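Local coordinates for protein threonine synthase (Brucella melitensis bv. 1, PDB 4F4F) that probably catalyses the last step of threonine biosynthesis, turning O-phospho-L-homoserine and water into L-threonine and phosphate with the help of pyridoxal 5'-phosphate, at residues F326-R331 with S357-E362. Residues are numbered along the deposited sequence; the frame is centred on the assembly and turned at random.
Sequences FEAHGR and SAIRSE
Ala328 packs its methyl on Ile359 and meets the methyl of Ala358 chiefly with its carbonyl oxygen; no hydrogen bond crosses between 326-331 and 357-362. Ala328 CB lies against the ethyl branch of the isoleucine, 3.6 Å from Ile359 CG1 and 3.9 Å from Ile359 CD1. The first torsion of Ile359 sets this up: CG1 stands anti to the carbonyl carbon (chi1 -71°), which swings the ethyl arm across to the alanine although the CB itself does not head that way. Ala358 approaches more loosely, its CB 4.1 Å from Ala328 O. With methyls on both sides the backbones come close, Ala328 CA to Ala358 CA being 5.8 Å. The contact thus joins the C-terminal end of helix 321-328 to helix 353-362, which precedes strand 363-367, outermost in this chain's six-stranded sheet. Just past Ala328, helix 321-328 closes in a Schellman motif: Arg331 N bonds to Phe326 O and Gly330 N to Glu327 O, with Gly330 at positive phi as the C' residue. That turn brings Arg331 back alongside Glu327, where its guanidinium grips the carboxylate side-on. Arg331 NH2 reaches Glu327 OE2 on the syn side at 2.8 Å, while Arg331 NE meets Glu327 OE1 at 3.1 Å from 40° above the carboxylate plane. Tyr40 OH also bonds Glu327 OE2, and Pro37 O takes Arg331 NH2, tying the turn to the N-terminal region. The CA of Arg331 sits 3.5 Å above the Phe326 ring, toward its rim. Within 357-362, Ser361 OG donates to Ala358 O at 2.8 Å, and Glu362 forms a salt bridge with Lys272 of helix 263-274.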
# COMPACT_ATOMS: atom_id res chain seq x y z
N PHE A 326 -3.56 -16.63 -7.47
CA PHE A 326 -3.20 -16.93 -8.86
C PHE A 326 -1.86 -17.66 -8.89
O PHE A 326 -1.75 -18.72 -9.51
CB PHE A 326 -3.12 -15.62 -9.66
CG PHE A 326 -2.89 -15.77 -11.14
CD1 PHE A 326 -3.76 -16.49 -11.93
CD2 PHE A 326 -1.82 -15.12 -11.75
CE1 PHE A 326 -3.56 -16.57 -13.32
CE2 PHE A 326 -1.62 -15.18 -13.12
CZ PHE A 326 -2.49 -15.92 -13.91
N GLU A 327 -0.87 -17.12 -8.19
CA GLU A 327 0.46 -17.74 -8.19
C GLU A 327 0.43 -19.14 -7.55
O GLU A 327 1.03 -20.10 -8.06
CB GLU A 327 1.47 -16.84 -7.46
CG GLU A 327 1.62 -15.45 -8.08
CD GLU A 327 2.36 -15.45 -9.37
OE1 GLU A 327 2.62 -16.55 -9.95
OE2 GLU A 327 2.66 -14.33 -9.84
N ALA A 328 -0.30 -19.26 -6.44
CA ALA A 328 -0.39 -20.49 -5.69
C ALA A 328 -1.08 -21.64 -6.48
O ALA A 328 -0.76 -22.82 -6.26
CB ALA A 328 -1.08 -20.26 -4.36
N HIS A 329 -1.97 -21.27 -7.42
CA HIS A 329 -2.68 -22.24 -8.26
C HIS A 329 -1.93 -22.49 -9.54
O HIS A 329 -2.49 -22.98 -10.51
CB HIS A 329 -4.10 -21.76 -8.56
CG HIS A 329 -5.03 -21.83 -7.36
ND1 HIS A 329 -4.97 -20.94 -6.34
CD2 HIS A 329 -6.04 -22.73 -7.04
CE1 HIS A 329 -5.89 -21.27 -5.41
NE2 HIS A 329 -6.53 -22.37 -5.83
N GLY A 330 -0.68 -22.09 -9.58
CA GLY A 330 0.12 -22.23 -10.78
C GLY A 330 -0.45 -21.47 -11.96
O GLY A 330 -0.36 -21.93 -13.09
N ARG A 331 -0.98 -20.30 -11.69
CA ARG A 331 -1.54 -19.39 -12.68
C ARG A 331 -2.71 -20.02 -13.46
O ARG A 331 -2.92 -19.74 -14.64
CB ARG A 331 -0.42 -18.81 -13.54
CG ARG A 331 0.55 -17.95 -12.74
CD ARG A 331 1.34 -17.01 -13.64
NE ARG A 331 1.97 -15.94 -12.88
CZ ARG A 331 2.44 -14.81 -13.41
NH1 ARG A 331 2.38 -14.57 -14.71
NH2 ARG A 331 3.00 -13.89 -12.63
N SER A 357 -1.14 -25.67 0.40
CA SER A 357 0.21 -26.08 0.80
C SER A 357 1.26 -25.15 0.22
O SER A 357 2.24 -24.83 0.92
CB SER A 357 0.55 -27.49 0.32
OG SER A 357 -0.24 -28.44 0.99
N ALA A 358 1.07 -24.72 -1.02
CA ALA A 358 2.03 -23.80 -1.62
C ALA A 358 2.05 -22.48 -0.84
O ALA A 358 3.10 -21.91 -0.62
CB ALA A 358 1.71 -23.54 -3.08
N ILE A 359 0.88 -22.00 -0.41
CA ILE A 359 0.82 -20.75 0.37
C ILE A 359 1.53 -20.95 1.69
O ILE A 359 2.38 -20.15 2.10
CB ILE A 359 -0.65 -20.26 0.56
CG1 ILE A 359 -1.18 -19.75 -0.79
CG2 ILE A 359 -0.71 -19.18 1.62
CD1 ILE A 359 -2.71 -19.67 -0.89
N ARG A 360 1.23 -22.08 2.34
CA ARG A 360 1.80 -22.33 3.66
C ARG A 360 3.32 -22.56 3.65
O ARG A 360 3.99 -22.36 4.68
CB ARG A 360 1.11 -23.50 4.32
CG ARG A 360 -0.32 -23.22 4.72
CD ARG A 360 -1.00 -24.54 5.05
NE ARG A 360 -2.25 -24.33 5.76
CZ ARG A 360 -3.18 -25.26 5.95
NH1 ARG A 360 -3.03 -26.48 5.46
NH2 ARG A 360 -4.29 -24.94 6.60
N SER A 361 3.83 -22.99 2.50
CA SER A 361 5.25 -23.22 2.35
C SER A 361 6.05 -21.93 2.35
O SER A 361 7.26 -21.97 2.61
CB SER A 361 5.56 -24.03 1.08
OG SER A 361 5.55 -23.22 -0.05
N GLU A 362 5.41 -20.80 2.04
CA GLU A 362 6.11 -19.53 1.98
C GLU A 362 5.61 -18.44 2.94
O GLU A 362 6.33 -17.46 3.18
CB GLU A 362 6.06 -19.01 0.54
CG GLU A 362 6.60 -20.02 -0.48
CD GLU A 362 6.86 -19.33 -1.80
OE1 GLU A 362 6.10 -19.54 -2.74
OE2 GLU A 362 7.80 -18.52 -1.87